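Local coordinates for protein anabena Tic22 (Anabaena sp., PDB 4EV1) that probably acts as a chaperone in protein transport, as a cyanobacterial member of the Tic22-like family, at residues A[14-19]-A[46-51]; A[133-137]-A[160-165]. All coordinates share one frame; numbering follows the deposited sequence.

Contact 1 (A[14-19]-A[46-51])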
ATOM      1  N   VAL A  14      -6.706   2.950   1.165  1.00 29.40           N
ATOM      2  CA  VAL A  14      -5.469   2.543   1.825  1.00 26.76           C
ATOM      3  C   VAL A  14      -4.725   3.794   2.256  1.00 25.78           C
ATOM      4  O   VAL A  14      -4.341   4.605   1.404  1.00 26.36           O
ATOM      5  CB  VAL A  14      -4.610   1.716   0.868  1.00 25.47           C
ATOM      6  CG1 VAL A  14      -3.341   1.236   1.520  1.00 24.44           C
ATOM      7  CG2 VAL A  14      -5.418   0.507   0.296  1.00 25.74           C
ATOM      8  N   PRO A  15      -4.499   3.960   3.555  1.00 25.69           N
ATOM      9  CA  PRO A  15      -3.651   5.086   3.972  1.00 25.60           C
ATOM     10  C   PRO A  15      -2.152   4.762   3.847  1.00 24.81           C
ATOM     11  O   PRO A  15      -1.726   3.650   4.104  1.00 24.02           O
ATOM     12  CB  PRO A  15      -4.043   5.312   5.430  1.00 26.75           C
ATOM     13  CG  PRO A  15      -4.452   4.009   5.911  1.00 26.41           C
ATOM     14  CD  PRO A  15      -4.971   3.184   4.710  1.00 26.45           C
ATOM     15  N   ILE A  16      -1.375   5.764   3.458  1.00 23.84           N
ATOM     16  CA  ILE A  16       0.041   5.647   3.336  1.00 24.47           C
ATOM     17  C   ILE A  16       0.577   6.645   4.338  1.00 23.54           C
ATOM     18  O   ILE A  16       0.042   7.746   4.461  1.00 25.78           O
ATOM     19  CB  ILE A  16       0.482   6.034   1.908  1.00 24.77           C
ATOM     20  CG1 ILE A  16      -0.192   5.104   0.882  1.00 26.82           C
ATOM     21  CG2 ILE A  16       2.040   6.040   1.782  1.00 25.67           C
ATOM     22  CD1 ILE A  16       0.218   3.645   0.920  1.00 26.56           C
ATOM     23  N   TYR A  17       1.617   6.295   5.064  1.00 23.24           N
ATOM     24  CA  TYR A  17       2.178   7.217   6.104  1.00 22.11           C
ATOM     25  C   TYR A  17       3.505   7.854   5.632  1.00 22.13           C
ATOM     26  O   TYR A  17       4.426   7.162   5.280  1.00 23.56           O
ATOM     27  CB  TYR A  17       2.321   6.431   7.391  1.00 22.54           C
ATOM     28  CG  TYR A  17       1.006   5.822   7.798  1.00 22.14           C
ATOM     29  CD1 TYR A  17      -0.002   6.606   8.323  1.00 24.92           C
ATOM     30  CD2 TYR A  17       0.748   4.483   7.610  1.00 19.99           C
ATOM     31  CE1 TYR A  17      -1.218   6.070   8.681  1.00 25.11           C
ATOM     32  CE2 TYR A  17      -0.496   3.929   7.952  1.00 25.82           C
ATOM     33  CZ  TYR A  17      -1.487   4.753   8.483  1.00 25.13           C
ATOM     34  OH  TYR A  17      -2.717   4.237   8.854  1.00 25.70           O
ATOM     35  N   LEU A  18       3.539   9.175   5.541  1.00 20.87           N
ATOM     36  CA  LEU A  18       4.664   9.927   5.107  1.00 22.54           C
ATOM     37  C   LEU A  18       5.295  10.579   6.317  1.00 22.65           C
ATOM     38  O   LEU A  18       4.591  10.855   7.308  1.00 24.39           O
ATOM     39  CB  LEU A  18       4.231  10.992   4.124  1.00 23.55           C
ATOM     40  CG  LEU A  18       3.656  10.499   2.787  1.00 25.84           C
ATOM     41  CD1 LEU A  18       3.497  11.725   1.866  1.00 28.68           C
ATOM     42  CD2 LEU A  18       4.529   9.362   2.122  1.00 26.30           C
ATOM     43  N   VAL A  19       6.614  10.701   6.284  1.00 21.96           N
ATOM     44  CA  VAL A  19       7.337  11.500   7.267  1.00 22.15           C
ATOM     45  C   VAL A  19       7.440  12.922   6.739  1.00 22.94           C
ATOM     46  O   VAL A  19       8.062  13.192   5.676  1.00 21.92           O
ATOM     47  CB  VAL A  19       8.719  10.926   7.594  1.00 21.87           C
ATOM     48  CG1 VAL A  19       9.502  11.899   8.526  1.00 21.54           C
ATOM     49  CG2 VAL A  19       8.605   9.578   8.245  1.00 21.00           C
ATOM     50  N   GLY A  46      10.372   8.459   1.502  1.00 28.56           N
ATOM     51  CA  GLY A  46      10.107   7.111   1.925  1.00 29.03           C
ATOM     52  C   GLY A  46       8.768   6.954   2.557  1.00 29.52           C
ATOM     53  O   GLY A  46       8.593   7.449   3.705  1.00 33.15           O
ATOM     54  N   ALA A  47       7.849   6.255   1.868  1.00 27.12           N
ATOM     55  CA  ALA A  47       6.474   6.076   2.316  1.00 27.13           C
ATOM     56  C   ALA A  47       6.381   4.752   3.091  1.00 26.41           C
ATOM     57  O   ALA A  47       7.188   3.835   2.874  1.00 27.75           O
ATOM     58  CB  ALA A  47       5.467   6.112   1.131  1.00 25.05           C
ATOM     59  N   TYR A  48       5.413   4.675   3.991  1.00 24.40           N
ATOM     60  CA  TYR A  48       5.234   3.529   4.875  1.00 23.50           C
ATOM     61  C   TYR A  48       3.806   3.021   4.843  1.00 23.47           C
ATOM     62  O   TYR A  48       2.842   3.800   4.919  1.00 23.23           O
ATOM     63  CB  TYR A  48       5.548   3.919   6.324  1.00 23.43           C
ATOM     64  CG  TYR A  48       7.004   4.261   6.585  1.00 23.05           C
ATOM     65  CD1 TYR A  48       7.481   5.570   6.389  1.00 23.77           C
ATOM     66  CD2 TYR A  48       7.891   3.310   7.051  1.00 26.83           C
ATOM     67  CE1 TYR A  48       8.838   5.914   6.638  1.00 28.42           C
ATOM     68  CE2 TYR A  48       9.245   3.644   7.289  1.00 29.54           C
ATOM     69  CZ  TYR A  48       9.702   4.934   7.080  1.00 30.11           C
ATOM     70  OH  TYR A  48      11.018   5.267   7.307  1.00 29.68           O
ATOM     71  N   MET A  49       3.685   1.700   4.860  1.00 23.96           N
ATOM     72  CA  MET A  49       2.400   1.029   5.005  1.00 23.88           C
ATOM     73  C   MET A  49       1.985   1.005   6.448  1.00 24.24           C
ATOM     74  O   MET A  49       0.766   0.895   6.722  1.00 22.02           O
ATOM     75  CB  MET A  49       2.481  -0.395   4.478  1.00 23.03           C
ATOM     76  CG  MET A  49       2.757  -0.459   2.952  1.00 25.06           C
ATOM     77  SD  MET A  49       1.760   0.602   1.915  1.00 27.33           S
ATOM     78  CE  MET A  49       0.183  -0.003   2.296  1.00 23.74           C
ATOM     79  N   SER A  50       2.982   1.139   7.355  1.00 24.69           N
ATOM     80  CA  SER A  50       2.734   1.115   8.812  1.00 24.52           C
ATOM     81  C   SER A  50       3.039   2.460   9.474  1.00 24.87           C
ATOM     82  O   SER A  50       4.167   2.963   9.401  1.00 23.14           O
ATOM     83  CB  SER A  50       3.612   0.047   9.486  1.00 25.91           C
ATOM     84  OG  SER A  50       3.782   0.327  10.868  1.00 24.86           O
ATOM     85  N   ARG A  51       2.043   3.019  10.153  1.00 24.49           N
ATOM     86  CA  ARG A  51       2.223   4.268  10.883  1.00 24.36           C
ATOM     87  C   ARG A  51       3.278   4.127  11.978  1.00 24.77           C
ATOM     88  O   ARG A  51       4.120   5.008  12.156  1.00 23.69           O
ATOM     89  CB  ARG A  51       0.895   4.731  11.487  1.00 25.51           C
ATOM     90  CG  ARG A  51       0.936   6.132  12.073  1.00 28.56           C
ATOM     91  CD  ARG A  51      -0.459   6.723  12.189  1.00 37.24           C
ATOM     92  NE  ARG A  51      -1.072   6.432  13.482  1.00 44.03           N
ATOM     93  CZ  ARG A  51      -0.989   7.226  14.545  1.00 43.18           C
ATOM     94  NH1 ARG A  51      -0.317   8.367  14.470  1.00 47.22           N
ATOM     95  NH2 ARG A  51      -1.577   6.881  15.681  1.00 43.49           N
TER
HETATM   96  O   HOH W   1      -1.633   1.354   5.567  1.00 26.50           O
HETATM   97  O   HOH W   2       7.926  10.069   3.897  1.00 24.57           O
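The ring of Y17 carries R51 on one face: R51 CB sits 3.6 Å from the Y17 ring centroid, only 3° off the ring normal, a CH-pi contact that puts the methylene squarely over the middle. R51 CA lies over the same ring, and CD follows beside Y17 CE1 as the arginine chain runs on past it. At the edge of the Y17 ring, near its plane, comes the carbonyl oxygen of M49. The Y48 ring is met differently, with the backbone oxygen of Y17 in plane at its edge and V19 CG2 4.0 Å from Y48 CE1. With CG anti to its carbonyl carbon (chi1 -56°), Y17 lays its ring against the first turn of helix 51-63, and its OH reaches S215 of helix 213-220 in a hydrogen bond.

The backbones pair just once. Y17 N gives a nearly straight bond to Y48 O (2.8 Å, 172°), in the carbonyl plane, and Y48 N returns a more bent one to Y17 O. Two waters extend the pairing: one donates to both P15 O and M49 O, the other accepts from V19 N and donates to G46 O. On the face that carries I16 and L18, A47 CB is pressed at 3.5 Å against I16 CG2, a tight fit, and also meets L18 CD2. M49, folded at chi2 and chi3, brings SD to I16 CD1 and CE to V14 CG1.

S50 is the N-cap of helix 51-63, its OG bonded to E53 N. The arrangement is thus a single antiparallel hydrogen-bonded bridge between strands 15-20 and 43-48, where strand 43-48 turns into helix 51-63, in what is probably one of two similar halves of the Tic22 fold.

Contact 2 (A[133-137]-A[160-165]); sequences VPMFA and PLFLSK
Strands 134-139 and 156-162 meet in one antiparallel hydrogen-bonded pair, F136 with F162, their local axes 138° apart. F136 N donates to F162 O at 2.8 Å, and F162 N returns a straighter bond to F136 O. This is a strand-to-helix junction of the Tic22 fold: S164 takes the N-cap of helix 165-175, and its OG bonds to E112 of helix 110-121.

The F136 ring leans on the start of helix 165-175. K165 CB stands over the ring centre, 3.7 Å from the F136 centroid in a CH-pi contact, while L163 O lies in plane at the edge. F162 O comes to 3.3 Å from F136 CD1. One water donates to both P134 O and L163 O, carrying the pairing past the bridge.

The CB of L163 points away from 133-137, but chi1 (-84°) and chi2 (-63°) together bring the branch end back, CD1 to V133 CG1 and P134 O, CD2 to M135. The M135 and L163 side chains run alongside each other in the same direction, and the bend at chi3 brings M135 CE to L161 CB as well. Farther along, L161 CD2 meets A137 CB at 3.7 Å.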
ATOM      1  N   VAL A 133       4.680  -4.190  -2.319  1.00 32.07           N
ATOM      2  CA  VAL A 133       3.785  -4.337  -1.166  1.00 29.96           C
ATOM      3  C   VAL A 133       2.890  -5.528  -1.450  1.00 29.04           C
ATOM      4  O   VAL A 133       2.198  -5.530  -2.446  1.00 28.22           O
ATOM      5  CB  VAL A 133       2.885  -3.116  -1.004  1.00 28.45           C
ATOM      6  CG1 VAL A 133       1.964  -3.256   0.215  1.00 26.42           C
ATOM      7  CG2 VAL A 133       3.745  -1.817  -0.857  1.00 29.70           C
ATOM      8  N   PRO A 134       2.918  -6.559  -0.595  1.00 28.62           N
ATOM      9  CA  PRO A 134       2.053  -7.693  -0.930  1.00 28.96           C
ATOM     10  C   PRO A 134       0.584  -7.411  -0.624  1.00 28.45           C
ATOM     11  O   PRO A 134       0.261  -6.467   0.122  1.00 24.18           O
ATOM     12  CB  PRO A 134       2.566  -8.828  -0.032  1.00 29.79           C
ATOM     13  CG  PRO A 134       3.274  -8.166   1.067  1.00 30.88           C
ATOM     14  CD  PRO A 134       3.755  -6.810   0.583  1.00 28.80           C
ATOM     15  N   MET A 135      -0.272  -8.182  -1.282  1.00 28.99           N
ATOM     16  CA  MET A 135      -1.706  -8.241  -0.985  1.00 30.02           C
ATOM     17  C   MET A 135      -2.141  -9.719  -1.010  1.00 30.17           C
ATOM     18  O   MET A 135      -1.495 -10.570  -1.641  1.00 31.00           O
ATOM     19  CB  MET A 135      -2.494  -7.439  -2.004  1.00 30.37           C
ATOM     20  CG  MET A 135      -2.059  -5.977  -2.133  1.00 33.85           C
ATOM     21  SD  MET A 135      -3.181  -4.998  -3.163  1.00 42.16           S
ATOM     22  CE  MET A 135      -4.447  -4.646  -2.016  1.00 34.21           C
ATOM     23  N   PHE A 136      -3.247 -10.024  -0.356  1.00 29.51           N
ATOM     24  CA  PHE A 136      -3.635 -11.391  -0.156  1.00 29.47           C
ATOM     25  C   PHE A 136      -5.066 -11.542  -0.554  1.00 29.93           C
ATOM     26  O   PHE A 136      -5.900 -10.761  -0.103  1.00 29.38           O
ATOM     27  CB  PHE A 136      -3.432 -11.791   1.296  1.00 29.25           C
ATOM     28  CG  PHE A 136      -2.056 -11.465   1.807  1.00 29.35           C
ATOM     29  CD1 PHE A 136      -1.797 -10.245   2.399  1.00 29.28           C
ATOM     30  CD2 PHE A 136      -1.009 -12.365   1.657  1.00 30.87           C
ATOM     31  CE1 PHE A 136      -0.528  -9.928   2.858  1.00 29.28           C
ATOM     32  CE2 PHE A 136       0.262 -12.059   2.131  1.00 32.96           C
ATOM     33  CZ  PHE A 136       0.496 -10.830   2.732  1.00 30.66           C
ATOM     34  N   ALA A 137      -5.351 -12.554  -1.391  1.00 29.79           N
ATOM     35  CA  ALA A 137      -6.711 -12.745  -1.871  1.00 30.19           C
ATOM     36  C   ALA A 137      -7.075 -14.201  -1.674  1.00 31.39           C
ATOM     37  O   ALA A 137      -6.278 -15.107  -2.009  1.00 31.55           O
ATOM     38  CB  ALA A 137      -6.827 -12.337  -3.352  1.00 30.51           C
ATOM     39  N   PRO A 160     -12.419  -8.764  -1.838  1.00 31.04           N
ATOM     40  CA  PRO A 160     -11.466  -8.002  -1.033  1.00 30.45           C
ATOM     41  C   PRO A 160     -10.028  -8.414  -1.248  1.00 29.19           C
ATOM     42  O   PRO A 160      -9.720  -9.581  -1.101  1.00 30.62           O
ATOM     43  CB  PRO A 160     -11.871  -8.361   0.389  1.00 30.52           C
ATOM     44  CG  PRO A 160     -12.368  -9.730   0.280  1.00 31.42           C
ATOM     45  CD  PRO A 160     -13.055  -9.826  -1.043  1.00 32.00           C
ATOM     46  N   LEU A 161      -9.147  -7.455  -1.526  1.00 28.54           N
ATOM     47  CA  LEU A 161      -7.716  -7.685  -1.527  1.00 26.93           C
ATOM     48  C   LEU A 161      -7.075  -7.092  -0.233  1.00 26.14           C
ATOM     49  O   LEU A 161      -7.067  -5.876   0.009  1.00 25.94           O
ATOM     50  CB  LEU A 161      -7.085  -7.116  -2.778  1.00 27.24           C
ATOM     51  CG  LEU A 161      -7.775  -7.414  -4.113  1.00 27.60           C
ATOM     52  CD1 LEU A 161      -7.082  -6.684  -5.274  1.00 30.69           C
ATOM     53  CD2 LEU A 161      -7.811  -8.893  -4.350  1.00 23.35           C
ATOM     54  N   PHE A 162      -6.553  -7.972   0.609  1.00 25.77           N
ATOM     55  CA  PHE A 162      -6.090  -7.565   1.923  1.00 25.72           C
ATOM     56  C   PHE A 162      -4.638  -7.170   1.897  1.00 25.90           C
ATOM     57  O   PHE A 162      -3.786  -7.884   1.342  1.00 26.23           O
ATOM     58  CB  PHE A 162      -6.292  -8.685   2.937  1.00 25.99           C
ATOM     59  CG  PHE A 162      -7.738  -9.123   3.072  1.00 26.68           C
ATOM     60  CD1 PHE A 162      -8.645  -8.374   3.838  1.00 30.38           C
ATOM     61  CD2 PHE A 162      -8.196 -10.244   2.412  1.00 28.58           C
ATOM     62  CE1 PHE A 162      -9.983  -8.775   3.950  1.00 31.97           C
ATOM     63  CE2 PHE A 162      -9.517 -10.656   2.529  1.00 29.31           C
ATOM     64  CZ  PHE A 162     -10.409  -9.931   3.289  1.00 31.02           C
ATOM     65  N   LEU A 163      -4.340  -6.062   2.554  1.00 26.31           N
ATOM     66  CA  LEU A 163      -2.951  -5.670   2.765  1.00 27.19           C
ATOM     67  C   LEU A 163      -2.344  -6.447   3.947  1.00 28.00           C
ATOM     68  O   LEU A 163      -1.106  -6.477   4.122  1.00 29.38           O
ATOM     69  CB  LEU A 163      -2.842  -4.171   3.005  1.00 26.45           C
ATOM     70  CG  LEU A 163      -2.786  -3.207   1.814  1.00 28.80           C
ATOM     71  CD1 LEU A 163      -1.512  -3.470   0.948  1.00 30.10           C
ATOM     72  CD2 LEU A 163      -4.044  -3.222   0.965  1.00 30.52           C
ATOM     73  N   SER A 164      -3.199  -7.090   4.741  1.00 28.97           N
ATOM     74  CA  SER A 164      -2.737  -7.872   5.847  1.00 29.92           C
ATOM     75  C   SER A 164      -3.146  -9.354   5.775  1.00 30.65           C
ATOM     76  O   SER A 164      -4.322  -9.683   5.679  1.00 29.72           O
ATOM     77  CB  SER A 164      -3.228  -7.246   7.136  1.00 30.42           C
ATOM     78  OG  SER A 164      -2.650  -7.960   8.175  1.00 36.47           O
ATOM     79  N   LYS A 165      -2.161 -10.222   5.856  1.00 30.98           N
ATOM     80  CA  LYS A 165      -2.389 -11.641   5.742  1.00 33.25           C
ATOM     81  C   LYS A 165      -3.345 -12.190   6.765  1.00 32.92           C
ATOM     82  O   LYS A 165      -4.109 -13.023   6.446  1.00 33.30           O
ATOM     83  CB  LYS A 165      -1.096 -12.404   5.754  1.00 34.36           C
ATOM     84  CG  LYS A 165      -1.239 -13.809   5.387  1.00 39.47           C
ATOM     85  CD  LYS A 165      -0.179 -14.539   5.996  1.00 44.44           C
ATOM     86  CE  LYS A 165      -0.722 -15.712   6.696  1.00 49.58           C
ATOM     87  NZ  LYS A 165      -0.651 -16.821   5.742  1.00 52.64           N
TER
HETATM   88  O   HOH W   3       1.161  -5.769   2.659  1.00 23.88           O

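Contact 1 closes before contact 2 opens, so the two follow one another along the chain, with their centres about 16 Å apart. Each joins a strand of a two-strand antiparallel sheet (15-20 with 79-84, or 134-139 with 183-188) to the middle strand of a three-strand mixed sheet, just ahead of a helix, 51-63 or 165-175. This matching order suggests that the Tic22 fold is built from two similar halves. The contacts touch where these probable halves meet: M49 CG packs on V133 CG1, and V14 CG2 on L163 CD2, both at 4.0 Å. The apolar ends of both junctions thus meet near the centre of the molecule.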